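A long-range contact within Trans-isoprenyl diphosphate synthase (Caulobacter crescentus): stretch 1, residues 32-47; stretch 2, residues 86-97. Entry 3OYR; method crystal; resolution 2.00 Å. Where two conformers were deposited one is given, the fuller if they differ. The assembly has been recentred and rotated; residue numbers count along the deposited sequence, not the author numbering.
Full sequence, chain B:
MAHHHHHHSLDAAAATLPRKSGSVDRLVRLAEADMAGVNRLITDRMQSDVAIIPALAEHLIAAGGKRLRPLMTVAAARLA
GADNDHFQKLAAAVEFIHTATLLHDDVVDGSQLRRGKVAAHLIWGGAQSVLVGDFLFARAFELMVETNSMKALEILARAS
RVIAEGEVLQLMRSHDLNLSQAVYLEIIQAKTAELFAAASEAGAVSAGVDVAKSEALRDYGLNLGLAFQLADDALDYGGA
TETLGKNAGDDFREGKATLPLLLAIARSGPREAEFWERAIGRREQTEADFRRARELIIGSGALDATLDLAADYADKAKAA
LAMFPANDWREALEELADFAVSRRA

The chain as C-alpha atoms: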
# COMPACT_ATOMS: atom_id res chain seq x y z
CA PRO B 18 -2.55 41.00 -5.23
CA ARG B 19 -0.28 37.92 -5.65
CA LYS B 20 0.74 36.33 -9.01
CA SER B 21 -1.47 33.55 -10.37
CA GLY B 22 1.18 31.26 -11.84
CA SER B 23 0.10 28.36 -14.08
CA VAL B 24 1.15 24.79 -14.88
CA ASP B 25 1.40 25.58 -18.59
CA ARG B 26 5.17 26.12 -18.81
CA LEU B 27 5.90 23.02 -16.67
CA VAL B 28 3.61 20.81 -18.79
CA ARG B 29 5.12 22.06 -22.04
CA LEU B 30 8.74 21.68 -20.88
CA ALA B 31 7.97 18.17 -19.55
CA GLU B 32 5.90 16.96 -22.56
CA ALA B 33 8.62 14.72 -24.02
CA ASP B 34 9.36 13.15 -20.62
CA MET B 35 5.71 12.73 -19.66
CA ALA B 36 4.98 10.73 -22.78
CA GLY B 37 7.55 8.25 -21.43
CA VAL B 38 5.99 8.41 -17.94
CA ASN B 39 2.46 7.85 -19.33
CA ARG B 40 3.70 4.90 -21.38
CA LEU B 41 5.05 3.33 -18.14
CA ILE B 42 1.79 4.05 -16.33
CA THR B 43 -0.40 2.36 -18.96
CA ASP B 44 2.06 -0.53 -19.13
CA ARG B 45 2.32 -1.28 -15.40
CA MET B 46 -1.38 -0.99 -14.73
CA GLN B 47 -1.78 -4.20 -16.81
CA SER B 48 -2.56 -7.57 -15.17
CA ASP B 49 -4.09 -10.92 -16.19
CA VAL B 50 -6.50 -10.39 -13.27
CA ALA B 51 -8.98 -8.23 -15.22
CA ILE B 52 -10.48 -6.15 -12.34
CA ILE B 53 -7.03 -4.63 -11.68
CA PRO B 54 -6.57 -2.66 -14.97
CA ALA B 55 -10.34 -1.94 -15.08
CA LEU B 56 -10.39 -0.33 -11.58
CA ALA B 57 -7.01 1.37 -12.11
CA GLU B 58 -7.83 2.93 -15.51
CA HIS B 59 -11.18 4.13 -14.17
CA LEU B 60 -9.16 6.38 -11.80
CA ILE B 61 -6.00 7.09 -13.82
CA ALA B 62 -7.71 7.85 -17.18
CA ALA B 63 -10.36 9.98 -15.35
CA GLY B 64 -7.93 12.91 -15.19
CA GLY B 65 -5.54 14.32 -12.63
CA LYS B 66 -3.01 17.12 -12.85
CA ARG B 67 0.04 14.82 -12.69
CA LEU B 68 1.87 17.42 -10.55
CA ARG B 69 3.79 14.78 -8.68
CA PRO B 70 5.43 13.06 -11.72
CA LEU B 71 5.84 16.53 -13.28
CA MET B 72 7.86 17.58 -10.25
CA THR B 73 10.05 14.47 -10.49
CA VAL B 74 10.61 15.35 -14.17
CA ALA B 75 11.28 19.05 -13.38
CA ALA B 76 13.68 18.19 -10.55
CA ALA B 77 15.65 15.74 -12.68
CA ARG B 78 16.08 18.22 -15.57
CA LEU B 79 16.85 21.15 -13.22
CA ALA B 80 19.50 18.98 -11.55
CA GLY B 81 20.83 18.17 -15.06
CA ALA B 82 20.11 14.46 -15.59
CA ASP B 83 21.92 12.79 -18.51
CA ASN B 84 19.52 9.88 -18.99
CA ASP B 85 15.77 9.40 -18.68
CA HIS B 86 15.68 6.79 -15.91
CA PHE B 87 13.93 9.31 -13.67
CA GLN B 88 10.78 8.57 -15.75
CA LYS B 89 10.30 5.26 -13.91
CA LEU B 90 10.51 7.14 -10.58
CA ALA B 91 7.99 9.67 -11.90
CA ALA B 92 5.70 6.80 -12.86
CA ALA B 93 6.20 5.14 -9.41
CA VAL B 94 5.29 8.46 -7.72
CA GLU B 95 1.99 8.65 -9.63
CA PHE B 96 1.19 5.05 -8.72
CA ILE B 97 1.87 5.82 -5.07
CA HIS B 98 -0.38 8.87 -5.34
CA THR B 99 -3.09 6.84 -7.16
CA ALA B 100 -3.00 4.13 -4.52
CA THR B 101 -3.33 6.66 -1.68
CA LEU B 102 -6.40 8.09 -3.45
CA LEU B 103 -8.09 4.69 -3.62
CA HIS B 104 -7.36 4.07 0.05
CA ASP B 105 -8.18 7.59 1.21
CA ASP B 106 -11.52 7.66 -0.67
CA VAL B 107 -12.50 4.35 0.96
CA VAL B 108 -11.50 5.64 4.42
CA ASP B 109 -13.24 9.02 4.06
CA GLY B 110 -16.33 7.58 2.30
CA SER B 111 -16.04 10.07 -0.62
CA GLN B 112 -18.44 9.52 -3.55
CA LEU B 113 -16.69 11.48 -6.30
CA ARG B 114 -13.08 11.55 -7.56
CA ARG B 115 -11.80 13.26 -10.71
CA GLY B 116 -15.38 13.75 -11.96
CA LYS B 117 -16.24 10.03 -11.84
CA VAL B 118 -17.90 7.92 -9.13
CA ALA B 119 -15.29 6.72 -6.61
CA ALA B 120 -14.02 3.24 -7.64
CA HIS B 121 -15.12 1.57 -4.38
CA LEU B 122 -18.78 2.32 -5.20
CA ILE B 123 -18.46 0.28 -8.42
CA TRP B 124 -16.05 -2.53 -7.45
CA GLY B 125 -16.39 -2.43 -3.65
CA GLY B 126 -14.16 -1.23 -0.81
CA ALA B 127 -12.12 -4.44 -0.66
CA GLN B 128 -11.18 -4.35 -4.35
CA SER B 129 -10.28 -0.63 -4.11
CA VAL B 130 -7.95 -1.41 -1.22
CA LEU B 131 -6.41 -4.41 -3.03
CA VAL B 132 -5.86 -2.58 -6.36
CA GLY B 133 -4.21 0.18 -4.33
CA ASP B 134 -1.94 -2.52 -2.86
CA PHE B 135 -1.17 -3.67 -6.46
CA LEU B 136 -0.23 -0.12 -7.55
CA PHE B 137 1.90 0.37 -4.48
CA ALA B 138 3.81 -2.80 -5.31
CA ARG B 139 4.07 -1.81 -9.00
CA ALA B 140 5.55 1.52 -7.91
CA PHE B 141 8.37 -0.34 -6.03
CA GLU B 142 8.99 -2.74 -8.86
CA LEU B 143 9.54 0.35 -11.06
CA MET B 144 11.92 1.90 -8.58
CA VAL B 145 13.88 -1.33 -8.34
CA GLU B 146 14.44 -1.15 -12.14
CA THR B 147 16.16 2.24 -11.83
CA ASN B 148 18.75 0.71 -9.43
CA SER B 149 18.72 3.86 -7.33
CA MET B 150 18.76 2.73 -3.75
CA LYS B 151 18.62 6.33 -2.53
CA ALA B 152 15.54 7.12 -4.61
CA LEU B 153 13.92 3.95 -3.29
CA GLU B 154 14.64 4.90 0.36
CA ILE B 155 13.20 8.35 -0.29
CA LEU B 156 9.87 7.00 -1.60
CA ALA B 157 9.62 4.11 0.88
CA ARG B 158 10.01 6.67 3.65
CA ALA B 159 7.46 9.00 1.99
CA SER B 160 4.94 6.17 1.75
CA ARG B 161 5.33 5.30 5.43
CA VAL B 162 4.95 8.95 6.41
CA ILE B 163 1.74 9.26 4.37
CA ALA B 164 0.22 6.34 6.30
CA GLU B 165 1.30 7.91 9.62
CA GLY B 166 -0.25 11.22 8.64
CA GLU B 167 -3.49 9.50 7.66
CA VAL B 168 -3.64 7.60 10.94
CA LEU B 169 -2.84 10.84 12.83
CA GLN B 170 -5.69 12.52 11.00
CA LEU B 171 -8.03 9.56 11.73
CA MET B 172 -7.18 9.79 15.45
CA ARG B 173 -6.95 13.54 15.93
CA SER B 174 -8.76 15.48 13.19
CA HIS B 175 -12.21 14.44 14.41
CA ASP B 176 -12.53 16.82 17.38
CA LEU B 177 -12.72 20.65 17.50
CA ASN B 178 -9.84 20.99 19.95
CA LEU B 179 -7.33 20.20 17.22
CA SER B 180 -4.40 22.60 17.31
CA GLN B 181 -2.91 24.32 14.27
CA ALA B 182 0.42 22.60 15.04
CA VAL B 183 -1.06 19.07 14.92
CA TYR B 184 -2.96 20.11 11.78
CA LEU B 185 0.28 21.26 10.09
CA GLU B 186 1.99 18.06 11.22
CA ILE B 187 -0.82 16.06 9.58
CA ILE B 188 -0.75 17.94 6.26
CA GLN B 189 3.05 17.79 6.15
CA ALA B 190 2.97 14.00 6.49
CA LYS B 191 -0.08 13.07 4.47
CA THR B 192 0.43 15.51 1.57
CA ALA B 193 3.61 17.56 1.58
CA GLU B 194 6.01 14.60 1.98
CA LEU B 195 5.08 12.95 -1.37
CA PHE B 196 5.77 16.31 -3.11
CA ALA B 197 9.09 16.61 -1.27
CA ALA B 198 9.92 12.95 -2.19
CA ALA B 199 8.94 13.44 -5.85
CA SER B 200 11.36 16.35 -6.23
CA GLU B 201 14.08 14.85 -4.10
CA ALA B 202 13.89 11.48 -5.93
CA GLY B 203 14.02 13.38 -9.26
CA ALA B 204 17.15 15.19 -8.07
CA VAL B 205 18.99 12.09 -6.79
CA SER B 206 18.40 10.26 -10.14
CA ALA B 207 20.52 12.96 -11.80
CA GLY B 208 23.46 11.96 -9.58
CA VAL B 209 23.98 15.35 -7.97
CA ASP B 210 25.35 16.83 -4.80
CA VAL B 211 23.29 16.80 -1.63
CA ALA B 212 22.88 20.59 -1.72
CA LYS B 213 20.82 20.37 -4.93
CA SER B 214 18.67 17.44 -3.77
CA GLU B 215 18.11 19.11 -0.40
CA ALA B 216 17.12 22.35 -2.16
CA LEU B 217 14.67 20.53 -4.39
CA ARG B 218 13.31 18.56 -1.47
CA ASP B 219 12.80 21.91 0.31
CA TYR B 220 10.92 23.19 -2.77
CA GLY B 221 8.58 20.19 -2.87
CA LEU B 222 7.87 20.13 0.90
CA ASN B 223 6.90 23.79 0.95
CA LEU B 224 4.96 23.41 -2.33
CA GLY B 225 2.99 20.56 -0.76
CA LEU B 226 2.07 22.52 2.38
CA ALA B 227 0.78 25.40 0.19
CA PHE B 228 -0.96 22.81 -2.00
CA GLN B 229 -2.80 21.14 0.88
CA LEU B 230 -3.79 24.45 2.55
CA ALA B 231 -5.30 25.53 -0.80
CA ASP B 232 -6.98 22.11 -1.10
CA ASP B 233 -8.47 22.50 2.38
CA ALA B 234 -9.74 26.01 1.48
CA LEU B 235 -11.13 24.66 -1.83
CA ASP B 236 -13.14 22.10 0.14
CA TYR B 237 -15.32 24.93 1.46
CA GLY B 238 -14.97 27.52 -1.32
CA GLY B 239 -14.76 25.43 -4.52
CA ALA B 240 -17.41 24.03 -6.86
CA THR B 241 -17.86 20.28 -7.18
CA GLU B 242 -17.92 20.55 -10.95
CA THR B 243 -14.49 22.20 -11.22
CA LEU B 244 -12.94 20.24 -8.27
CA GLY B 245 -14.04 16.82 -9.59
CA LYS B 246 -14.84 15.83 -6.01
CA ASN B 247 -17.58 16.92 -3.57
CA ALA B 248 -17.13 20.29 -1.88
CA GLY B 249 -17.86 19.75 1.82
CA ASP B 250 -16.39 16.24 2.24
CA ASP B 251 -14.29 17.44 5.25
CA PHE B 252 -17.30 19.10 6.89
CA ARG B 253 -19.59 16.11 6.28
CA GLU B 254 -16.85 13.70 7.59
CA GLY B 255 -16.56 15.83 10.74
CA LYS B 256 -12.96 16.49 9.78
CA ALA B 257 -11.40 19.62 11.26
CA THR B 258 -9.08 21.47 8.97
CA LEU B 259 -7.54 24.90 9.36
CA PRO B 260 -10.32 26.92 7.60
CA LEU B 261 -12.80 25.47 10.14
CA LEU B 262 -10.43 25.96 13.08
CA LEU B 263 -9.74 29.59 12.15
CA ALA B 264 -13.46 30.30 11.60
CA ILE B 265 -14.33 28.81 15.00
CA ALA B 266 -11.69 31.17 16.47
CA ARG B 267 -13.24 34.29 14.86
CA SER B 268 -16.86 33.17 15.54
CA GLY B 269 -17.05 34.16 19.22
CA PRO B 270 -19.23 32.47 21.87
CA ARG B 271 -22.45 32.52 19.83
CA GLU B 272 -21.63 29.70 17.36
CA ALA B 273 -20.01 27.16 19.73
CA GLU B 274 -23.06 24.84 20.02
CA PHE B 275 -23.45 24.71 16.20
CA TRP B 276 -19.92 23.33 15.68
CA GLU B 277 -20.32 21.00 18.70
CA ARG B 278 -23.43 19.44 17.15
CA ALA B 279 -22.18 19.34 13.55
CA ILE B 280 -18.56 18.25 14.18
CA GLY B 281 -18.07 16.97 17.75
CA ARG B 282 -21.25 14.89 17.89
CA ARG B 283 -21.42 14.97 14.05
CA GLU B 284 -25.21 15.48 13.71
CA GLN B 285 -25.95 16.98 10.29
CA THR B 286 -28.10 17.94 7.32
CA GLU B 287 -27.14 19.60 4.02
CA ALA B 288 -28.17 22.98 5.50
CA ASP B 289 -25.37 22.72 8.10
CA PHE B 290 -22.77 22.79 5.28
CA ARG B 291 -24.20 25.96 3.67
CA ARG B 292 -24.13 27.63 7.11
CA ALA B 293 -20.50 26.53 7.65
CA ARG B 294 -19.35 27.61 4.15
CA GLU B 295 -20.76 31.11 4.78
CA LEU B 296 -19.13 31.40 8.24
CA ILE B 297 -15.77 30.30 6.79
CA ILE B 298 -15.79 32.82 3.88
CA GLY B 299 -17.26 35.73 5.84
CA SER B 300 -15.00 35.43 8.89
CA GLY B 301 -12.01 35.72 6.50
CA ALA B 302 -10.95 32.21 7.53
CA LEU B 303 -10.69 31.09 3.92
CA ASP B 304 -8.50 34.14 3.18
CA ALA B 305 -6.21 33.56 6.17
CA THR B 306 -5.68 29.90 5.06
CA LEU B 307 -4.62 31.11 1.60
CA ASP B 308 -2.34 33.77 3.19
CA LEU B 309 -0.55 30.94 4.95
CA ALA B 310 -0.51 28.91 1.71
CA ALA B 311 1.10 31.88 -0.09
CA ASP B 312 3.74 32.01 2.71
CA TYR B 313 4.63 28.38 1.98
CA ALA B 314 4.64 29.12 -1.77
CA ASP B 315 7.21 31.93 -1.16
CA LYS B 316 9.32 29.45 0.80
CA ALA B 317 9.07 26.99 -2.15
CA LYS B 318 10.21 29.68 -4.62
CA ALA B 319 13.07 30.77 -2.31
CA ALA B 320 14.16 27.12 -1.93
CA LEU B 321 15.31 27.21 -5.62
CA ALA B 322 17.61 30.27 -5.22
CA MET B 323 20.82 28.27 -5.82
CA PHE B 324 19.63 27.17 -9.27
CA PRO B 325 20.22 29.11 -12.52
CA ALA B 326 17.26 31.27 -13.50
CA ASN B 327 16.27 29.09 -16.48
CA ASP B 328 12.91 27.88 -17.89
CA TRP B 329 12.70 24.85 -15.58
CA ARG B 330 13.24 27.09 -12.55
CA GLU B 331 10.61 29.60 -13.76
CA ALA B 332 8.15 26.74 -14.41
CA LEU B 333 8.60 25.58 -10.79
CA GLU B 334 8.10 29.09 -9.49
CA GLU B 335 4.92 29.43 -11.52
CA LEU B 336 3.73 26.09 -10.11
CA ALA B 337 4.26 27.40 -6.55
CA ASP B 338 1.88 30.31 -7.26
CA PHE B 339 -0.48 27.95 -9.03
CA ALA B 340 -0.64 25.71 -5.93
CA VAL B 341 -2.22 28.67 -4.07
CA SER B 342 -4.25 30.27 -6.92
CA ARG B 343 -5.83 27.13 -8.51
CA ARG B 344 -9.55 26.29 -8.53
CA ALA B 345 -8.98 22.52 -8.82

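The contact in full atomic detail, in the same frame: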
# COMPACT_ATOMS: atom_id res chain seq x y z
N GLU B 32 6.63 17.72 -21.56
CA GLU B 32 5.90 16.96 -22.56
C GLU B 32 6.63 15.70 -23.03
O GLU B 32 6.06 14.62 -22.95
CB GLU B 32 5.57 17.87 -23.76
CG GLU B 32 4.66 17.23 -24.81
CD GLU B 32 4.17 18.24 -25.86
OE1 GLU B 32 4.86 19.27 -26.09
OE2 GLU B 32 3.10 18.00 -26.46
N ALA B 33 7.88 15.85 -23.48
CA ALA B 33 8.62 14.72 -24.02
C ALA B 33 8.96 13.67 -22.94
O ALA B 33 9.07 12.48 -23.24
CB ALA B 33 9.91 15.21 -24.74
N ASP B 34 9.12 14.10 -21.70
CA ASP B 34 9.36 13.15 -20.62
C ASP B 34 8.07 12.50 -20.13
O ASP B 34 8.07 11.33 -19.78
CB ASP B 34 10.08 13.84 -19.46
CG ASP B 34 11.53 14.14 -19.80
OD1 ASP B 34 12.25 13.22 -20.24
OD2 ASP B 34 11.95 15.30 -19.62
N MET B 35 6.99 13.27 -20.11
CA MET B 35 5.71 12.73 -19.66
C MET B 35 5.08 11.71 -20.59
O MET B 35 4.25 10.90 -20.17
CB MET B 35 4.73 13.85 -19.38
CG MET B 35 5.00 14.60 -18.04
SD MET B 35 5.10 13.62 -16.52
CE MET B 35 3.38 13.20 -16.28
N ALA B 36 5.43 11.76 -21.87
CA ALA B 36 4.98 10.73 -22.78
C ALA B 36 5.62 9.41 -22.37
O ALA B 36 4.95 8.40 -22.36
CB ALA B 36 5.28 11.09 -24.26
N GLY B 37 6.90 9.43 -22.00
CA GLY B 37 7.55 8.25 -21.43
C GLY B 37 6.93 7.75 -20.12
O GLY B 37 6.78 6.54 -19.91
N VAL B 38 6.57 8.70 -19.25
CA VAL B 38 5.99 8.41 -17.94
C VAL B 38 4.60 7.77 -18.12
O VAL B 38 4.28 6.75 -17.50
CB VAL B 38 5.92 9.71 -17.07
CG1 VAL B 38 5.24 9.48 -15.76
CG2 VAL B 38 7.33 10.25 -16.83
N ASN B 39 3.81 8.36 -19.01
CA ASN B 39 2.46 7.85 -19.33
C ASN B 39 2.48 6.48 -19.99
O ASN B 39 1.60 5.66 -19.77
CB ASN B 39 1.70 8.86 -20.20
CG ASN B 39 1.44 10.19 -19.46
OD1 ASN B 39 1.39 10.23 -18.23
ND2 ASN B 39 1.31 11.27 -20.22
N ARG B 40 3.50 6.22 -20.82
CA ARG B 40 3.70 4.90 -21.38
C ARG B 40 3.95 3.86 -20.27
O ARG B 40 3.45 2.75 -20.35
CB ARG B 40 4.88 4.91 -22.35
CG ARG B 40 5.04 3.60 -23.10
CD ARG B 40 6.31 3.58 -23.95
NE ARG B 40 6.29 4.67 -24.95
CZ ARG B 40 7.11 5.73 -24.92
NH1 ARG B 40 7.03 6.65 -25.86
NH2 ARG B 40 8.01 5.87 -23.94
N LEU B 41 4.76 4.23 -19.27
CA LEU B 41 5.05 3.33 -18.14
C LEU B 41 3.79 3.08 -17.32
O LEU B 41 3.49 1.95 -16.92
CB LEU B 41 6.16 3.92 -17.27
CG LEU B 41 7.52 3.77 -17.97
CD1 LEU B 41 8.58 4.72 -17.39
CD2 LEU B 41 7.95 2.30 -17.89
N ILE B 42 3.04 4.15 -17.11
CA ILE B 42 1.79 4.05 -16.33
C ILE B 42 0.83 3.05 -16.97
O ILE B 42 0.45 2.07 -16.32
CB ILE B 42 1.16 5.45 -16.08
CG1 ILE B 42 2.06 6.26 -15.13
CG2 ILE B 42 -0.21 5.30 -15.46
CD1 ILE B 42 1.70 7.76 -15.01
N THR B 43 0.49 3.26 -18.25
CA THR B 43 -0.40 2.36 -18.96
C THR B 43 0.12 0.93 -18.97
O THR B 43 -0.64 -0.02 -18.82
CB THR B 43 -0.64 2.87 -20.38
OG1 THR B 43 -0.95 4.27 -20.31
CG2 THR B 43 -1.77 2.12 -21.08
N ASP B 44 1.43 0.78 -19.12
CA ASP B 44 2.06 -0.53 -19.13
C ASP B 44 1.97 -1.29 -17.81
O ASP B 44 1.72 -2.51 -17.79
CB ASP B 44 3.55 -0.39 -19.54
CG ASP B 44 4.26 -1.75 -19.67
OD1 ASP B 44 5.30 -1.95 -19.01
OD2 ASP B 44 3.80 -2.59 -20.45
N ARG B 45 2.20 -0.60 -16.70
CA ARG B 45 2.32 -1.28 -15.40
C ARG B 45 0.97 -1.43 -14.73
O ARG B 45 0.85 -2.15 -13.74
CB ARG B 45 3.32 -0.58 -14.46
CG ARG B 45 4.73 -0.48 -15.01
CD ARG B 45 5.27 -1.82 -15.52
NE ARG B 45 6.48 -1.61 -16.32
CZ ARG B 45 7.72 -1.70 -15.84
NH1 ARG B 45 7.91 -2.01 -14.57
NH2 ARG B 45 8.76 -1.48 -16.64
N MET B 46 -0.04 -0.77 -15.26
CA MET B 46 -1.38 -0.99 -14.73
C MET B 46 -2.01 -2.27 -15.29
O MET B 46 -3.10 -2.65 -14.89
CB MET B 46 -2.28 0.24 -14.90
CG MET B 46 -2.66 0.62 -16.31
SD MET B 46 -4.01 1.82 -16.28
CE MET B 46 -3.24 3.35 -16.66
N GLN B 47 -1.30 -2.95 -16.20
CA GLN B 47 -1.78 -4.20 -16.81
C GLN B 47 -1.61 -5.42 -15.89
O GLN B 47 -0.61 -5.55 -15.18
CB GLN B 47 -1.10 -4.45 -18.16
CG GLN B 47 -1.22 -3.29 -19.18
CD GLN B 47 -2.66 -2.84 -19.46
OE1 GLN B 47 -3.54 -3.67 -19.68
NE2 GLN B 47 -2.89 -1.52 -19.45
N HIS B 86 16.10 7.83 -16.84
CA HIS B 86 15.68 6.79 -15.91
C HIS B 86 14.80 7.32 -14.78
O HIS B 86 14.06 6.56 -14.15
CB HIS B 86 16.87 5.98 -15.39
CG HIS B 86 17.54 5.15 -16.45
ND1 HIS B 86 18.91 5.11 -16.61
CD2 HIS B 86 17.02 4.37 -17.43
CE1 HIS B 86 19.21 4.32 -17.63
NE2 HIS B 86 18.08 3.86 -18.14
N PHE B 87 14.83 8.64 -14.59
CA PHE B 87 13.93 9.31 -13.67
C PHE B 87 12.46 9.10 -14.03
O PHE B 87 11.60 9.25 -13.16
CB PHE B 87 14.26 10.81 -13.57
CG PHE B 87 14.08 11.57 -14.87
CD1 PHE B 87 15.16 11.77 -15.72
CD2 PHE B 87 12.84 12.10 -15.23
CE1 PHE B 87 15.03 12.47 -16.92
CE2 PHE B 87 12.68 12.80 -16.44
CZ PHE B 87 13.78 12.98 -17.29
N GLN B 88 12.17 8.76 -15.29
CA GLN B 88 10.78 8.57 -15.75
C GLN B 88 10.08 7.42 -15.03
O GLN B 88 8.86 7.48 -14.81
CB GLN B 88 10.70 8.35 -17.27
CG GLN B 88 10.91 9.62 -18.13
CD GLN B 88 11.06 9.32 -19.62
OE1 GLN B 88 10.63 8.27 -20.08
NE2 GLN B 88 11.70 10.23 -20.38
N LYS B 89 10.83 6.37 -14.71
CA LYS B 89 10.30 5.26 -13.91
C LYS B 89 9.94 5.68 -12.49
O LYS B 89 8.89 5.26 -11.97
CB LYS B 89 11.25 4.07 -13.90
CG LYS B 89 11.60 3.57 -15.30
CD LYS B 89 12.40 2.28 -15.24
CE LYS B 89 12.56 1.67 -16.64
NZ LYS B 89 13.07 0.25 -16.54
N LEU B 90 10.78 6.53 -11.89
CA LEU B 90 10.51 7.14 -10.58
C LEU B 90 9.27 8.01 -10.65
O LEU B 90 8.38 7.88 -9.80
CB LEU B 90 11.71 7.95 -10.06
CG LEU B 90 13.03 7.19 -9.93
CD1 LEU B 90 14.16 8.13 -9.53
CD2 LEU B 90 12.96 6.03 -8.94
N ALA B 91 9.18 8.83 -11.69
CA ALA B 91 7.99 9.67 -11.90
C ALA B 91 6.73 8.84 -11.99
O ALA B 91 5.71 9.16 -11.36
CB ALA B 91 8.15 10.56 -13.15
N ALA B 92 6.80 7.76 -12.77
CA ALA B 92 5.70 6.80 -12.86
C ALA B 92 5.35 6.16 -11.50
O ALA B 92 4.17 6.04 -11.11
CB ALA B 92 6.04 5.72 -13.93
N ALA B 93 6.38 5.73 -10.77
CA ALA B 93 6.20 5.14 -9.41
C ALA B 93 5.49 6.12 -8.47
O ALA B 93 4.56 5.73 -7.71
CB ALA B 93 7.55 4.73 -8.82
N VAL B 94 5.89 7.39 -8.55
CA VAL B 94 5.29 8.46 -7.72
C VAL B 94 3.79 8.59 -7.99
O VAL B 94 2.96 8.66 -7.05
CB VAL B 94 6.05 9.80 -7.98
CG1 VAL B 94 5.27 10.98 -7.50
CG2 VAL B 94 7.38 9.76 -7.33
N GLU B 95 3.42 8.58 -9.28
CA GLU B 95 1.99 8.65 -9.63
C GLU B 95 1.21 7.44 -9.17
O GLU B 95 0.04 7.58 -8.77
CB GLU B 95 1.76 8.90 -11.14
CG GLU B 95 0.31 9.27 -11.54
CD GLU B 95 -0.23 10.56 -10.89
OE1 GLU B 95 0.54 11.39 -10.39
OE2 GLU B 95 -1.46 10.75 -10.90
N PHE B 96 1.80 6.26 -9.27
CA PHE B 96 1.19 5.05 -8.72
C PHE B 96 1.00 5.15 -7.22
O PHE B 96 -0.08 4.81 -6.72
CB PHE B 96 1.99 3.78 -9.03
CG PHE B 96 1.75 3.23 -10.43
CD1 PHE B 96 0.53 3.40 -11.07
CD2 PHE B 96 2.75 2.54 -11.09
CE1 PHE B 96 0.31 2.91 -12.37
CE2 PHE B 96 2.55 2.04 -12.37
CZ PHE B 96 1.33 2.22 -13.01
N ILE B 97 2.02 5.64 -6.52
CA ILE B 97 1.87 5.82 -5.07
C ILE B 97 0.73 6.78 -4.77
O ILE B 97 -0.15 6.46 -3.97
CB ILE B 97 3.19 6.24 -4.34
CG1 ILE B 97 4.13 5.03 -4.23
CG2 ILE B 97 2.88 6.76 -2.92
CD1 ILE B 97 5.64 5.40 -4.10

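A helix running through to Arg 45 packs against a second helix that continues past Ile 97. Their axes approach to 8.6 Å and their N-to-C directions differ by 56°. The backbones come nearest at Val 38 and Gln 88, whose CA atoms are 5.3 Å apart.

One bump is Gln 88. Its side chain is a knob in a hole formed by Asp 34, Gly 37, Val 38 and Leu 41, which lie within two turns of the first helix. Gly 37 forms the floor. Its CA lies 3.4 Å from OE1 of Gln 88, and an ideal CB on Gly 37 would stand 2.0 Å from that oxygen, a clash. The missing side chain therefore leaves the space that the amide fills. The other end of the amide is held by polarity: NE2 of Gln 88 donates a hydrogen bond to OD1 of Asp 34 at 3.0 Å. This is the only hydrogen bond between the stretches. The same OD1 of Asp 34 lies 3.3 Å from CZ of Phe 87.

Beyond the knob the contact is mostly apolar. Ala 91 and Ala 92 offer small methyls that let larger side chains come close. Val 38 CG2 meets Ala 91 CB at 3.8 Å. Leu 41 CB lies 3.8 Å from Ala 92 CB, and Ile 42 CG1 lies 4.2 Å from Ala 92 CB. Leu 41 also reaches the aliphatic part of Lys 89, CD1 to CG at 3.8 Å.

The other large bump is Phe 96 of the second helix, whose ring meets the C-terminal end of the first helix. Its ring edge faces Ile 42 O, 3.4 Å from Phe 96 CZ, and Arg 45 CB, 3.4 Å from Phe 96 CE2. Ile 42 CG2 adds an apolar contact to Phe 96 CE1 at 3.9 Å. The carbonyl of Ile 42 already accepts a hydrogen bond from Met 46 N, at 3.1 Å from Ile 42 O.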